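Local coordinates for uncharacterized protein DSY3957 (Desulfitobacterium hafniense, PDB 3HXL) that probably forms the contractile sheath around the tail tube of a phage-like particle, at residues A[61-66]-A[70-75]. Sequence-based numbering, arbitrary orientation.
Sequences PKLGYS and AQLRLI
In the Gp18 domain III N-terminal region, the end of helix 60-63 and the loop after it pack against a 3-10 turn and the start of helix 73-78, a short connection away; Leu63 and Tyr65 on one side meet Gln71, Leu72 and Ile75 on the other. At the outer end Gln71 lies over one face of the Tyr65 ring. Gln71 CB stands 4.0 Å from the centroid of the Tyr65 ring, only 2° off the normal, a CH-pi contact almost exactly above the centre. From there the glutamine bends at chi2 (93°), which carries the amide outward past Tyr65 CE1, still above the ring plane, with Gln71 NE2 3.2 Å from Tyr65 CE1. Amide and ring planes are 35° apart, so the amide is tilted rather than stacked flat.

Next to Gln71, Leu72 packs against the root of the tyrosine: its CD1 lies 3.5 Å from Tyr65 CB and 3.3 Å from the carbonyl O of Ser66, while Leu72 CD2 goes to Leu63 CD1 at 3.8 Å. From the N-cap position of helix 73-78, Leu72 thus bridges Leu63 and the Tyr65-Ser66 part of 61-66. Gly64, with positive phi, is the first residue to leave helix 60-63; Arg113 hydrogen-bonds its carbonyl, and Asp69 in the connection accepts from Ser66 N.

Deeper in, Leu63 and Ile75 come tip to tip. CG1 of Ile75 sits beside the backbone N, and an extended chi2 brings CD1 to Leu63, although the 3.3 Å modelled between Leu63 CD1 and Ile75 CD1 is tighter than a usual carbon contact and its exact closeness is doubtful. Both residues also rest on Leu87 of strand 84-89, and Leu63 reaches Ile51 and Ile53 of strand 51-54, packing the helix pair onto the mixed sheet.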
loop_
_atom_site.group_PDB
_atom_site.type_symbol
_atom_site.label_atom_id
_atom_site.label_comp_id
_atom_site.label_asym_id
_atom_site.label_seq_id
_atom_site.Cartn_x
_atom_site.Cartn_y
_atom_site.Cartn_z
ATOM N N PRO A 61 4.999 -13.659 -12.687
ATOM C CA PRO A 61 3.966 -13.651 -13.731
ATOM C C PRO A 61 3.391 -12.271 -14.048
ATOM O O PRO A 61 3.257 -11.900 -15.215
ATOM C CB PRO A 61 2.905 -14.598 -13.172
ATOM C CG PRO A 61 3.725 -15.587 -12.404
ATOM C CD PRO A 61 4.698 -14.683 -11.669
ATOM N N LYS A 62 3.055 -11.513 -13.008
ATOM C CA LYS A 62 2.480 -10.182 -13.186
ATOM C C LYS A 62 3.483 -9.068 -13.479
ATOM O O LYS A 62 3.224 -8.199 -14.311
ATOM C CB LYS A 62 1.675 -9.774 -11.949
ATOM C CG LYS A 62 0.357 -10.495 -11.748
ATOM C CD LYS A 62 -0.265 -10.060 -10.429
ATOM C CE LYS A 62 -1.563 -10.781 -10.140
ATOM N NZ LYS A 62 -2.030 -10.500 -8.752
ATOM N N LEU A 63 4.626 -9.089 -12.805
ATOM C CA LEU A 63 5.607 -8.027 -12.984
ATOM C C LEU A 63 6.818 -8.306 -13.855
ATOM O O LEU A 63 7.652 -7.423 -14.047
ATOM C CB LEU A 63 6.067 -7.544 -11.616
ATOM C CG LEU A 63 4.902 -7.148 -10.709
ATOM C CD1 LEU A 63 5.469 -6.638 -9.408
ATOM C CD2 LEU A 63 4.029 -6.080 -11.379
ATOM N N GLY A 64 6.926 -9.528 -14.364
ATOM C CA GLY A 64 8.040 -9.876 -15.233
ATOM C C GLY A 64 9.406 -9.922 -14.574
ATOM O O GLY A 64 10.418 -10.106 -15.247
ATOM N N TYR A 65 9.437 -9.761 -13.256
ATOM C CA TYR A 65 10.684 -9.785 -12.503
ATOM C C TYR A 65 10.493 -10.636 -11.259
ATOM O O TYR A 65 9.366 -10.942 -10.873
ATOM C CB TYR A 65 11.073 -8.368 -12.080
ATOM C CG TYR A 65 11.655 -7.510 -13.175
ATOM C CD1 TYR A 65 12.973 -7.686 -13.596
ATOM C CD2 TYR A 65 10.906 -6.492 -13.759
ATOM C CE1 TYR A 65 13.533 -6.862 -14.566
ATOM C CE2 TYR A 65 11.456 -5.663 -14.729
ATOM C CZ TYR A 65 12.767 -5.850 -15.125
ATOM O OH TYR A 65 13.316 -5.010 -16.062
ATOM N N SER A 66 11.604 -11.020 -10.638
ATOM C CA SER A 66 11.560 -11.813 -9.413
ATOM C C SER A 66 11.475 -10.833 -8.243
ATOM O O SER A 66 11.924 -9.697 -8.357
ATOM C CB SER A 66 12.832 -12.655 -9.284
ATOM O OG SER A 66 12.907 -13.248 -7.999
ATOM N N ALA A 70 16.496 -6.338 -8.259
ATOM C CA ALA A 70 16.607 -4.957 -7.798
ATOM C C ALA A 70 15.457 -4.087 -8.276
ATOM O O ALA A 70 15.054 -3.143 -7.593
ATOM C CB ALA A 70 17.930 -4.360 -8.271
ATOM N N GLN A 71 14.930 -4.404 -9.453
ATOM C CA GLN A 71 13.830 -3.629 -10.010
ATOM C C GLN A 71 12.569 -3.642 -9.150
ATOM O O GLN A 71 11.767 -2.717 -9.224
ATOM C CB GLN A 71 13.482 -4.119 -11.422
ATOM C CG GLN A 71 14.529 -3.785 -12.473
ATOM C CD GLN A 71 15.542 -4.894 -12.666
ATOM O OE1 GLN A 71 15.838 -5.650 -11.742
ATOM N NE2 GLN A 71 16.089 -4.987 -13.874
ATOM N N LEU A 72 12.382 -4.675 -8.335
ATOM C CA LEU A 72 11.177 -4.728 -7.511
ATOM C C LEU A 72 11.435 -4.454 -6.038
ATOM O O LEU A 72 10.597 -4.745 -5.186
ATOM C CB LEU A 72 10.479 -6.081 -7.677
ATOM C CG LEU A 72 10.005 -6.439 -9.095
ATOM C CD1 LEU A 72 9.308 -7.791 -9.056
ATOM C CD2 LEU A 72 9.054 -5.368 -9.629
ATOM N N ARG A 73 12.592 -3.879 -5.746
ATOM C CA ARG A 73 12.966 -3.558 -4.376
ATOM C C ARG A 73 11.858 -2.924 -3.520
ATOM O O ARG A 73 11.598 -3.384 -2.407
ATOM C CB ARG A 73 14.198 -2.644 -4.381
ATOM C CG ARG A 73 14.484 -2.001 -3.033
ATOM C CD ARG A 73 14.806 -3.053 -1.980
ATOM N NE ARG A 73 16.123 -3.641 -2.199
ATOM C CZ ARG A 73 16.615 -4.657 -1.497
ATOM N NH1 ARG A 73 15.897 -5.210 -0.526
ATOM N NH2 ARG A 73 17.826 -5.115 -1.768
ATOM N N LEU A 74 11.199 -1.878 -4.024
ATOM C CA LEU A 74 10.154 -1.211 -3.242
ATOM C C LEU A 74 8.964 -2.105 -2.922
ATOM O O LEU A 74 8.348 -1.981 -1.858
ATOM C CB LEU A 74 9.666 0.053 -3.963
ATOM C CG LEU A 74 10.759 1.078 -4.287
ATOM C CD1 LEU A 74 10.133 2.324 -4.923
ATOM C CD2 LEU A 74 11.501 1.446 -3.022
ATOM N N ILE A 75 8.634 -3.003 -3.843
ATOM C CA ILE A 75 7.527 -3.918 -3.629
ATOM C C ILE A 75 7.928 -4.874 -2.502
ATOM O O ILE A 75 7.139 -5.174 -1.609
ATOM C CB ILE A 75 7.214 -4.689 -4.931
ATOM C CG1 ILE A 75 6.656 -3.705 -5.968
ATOM C CG2 ILE A 75 6.208 -5.809 -4.666
ATOM C CD1 ILE A 75 6.449 -4.294 -7.340
#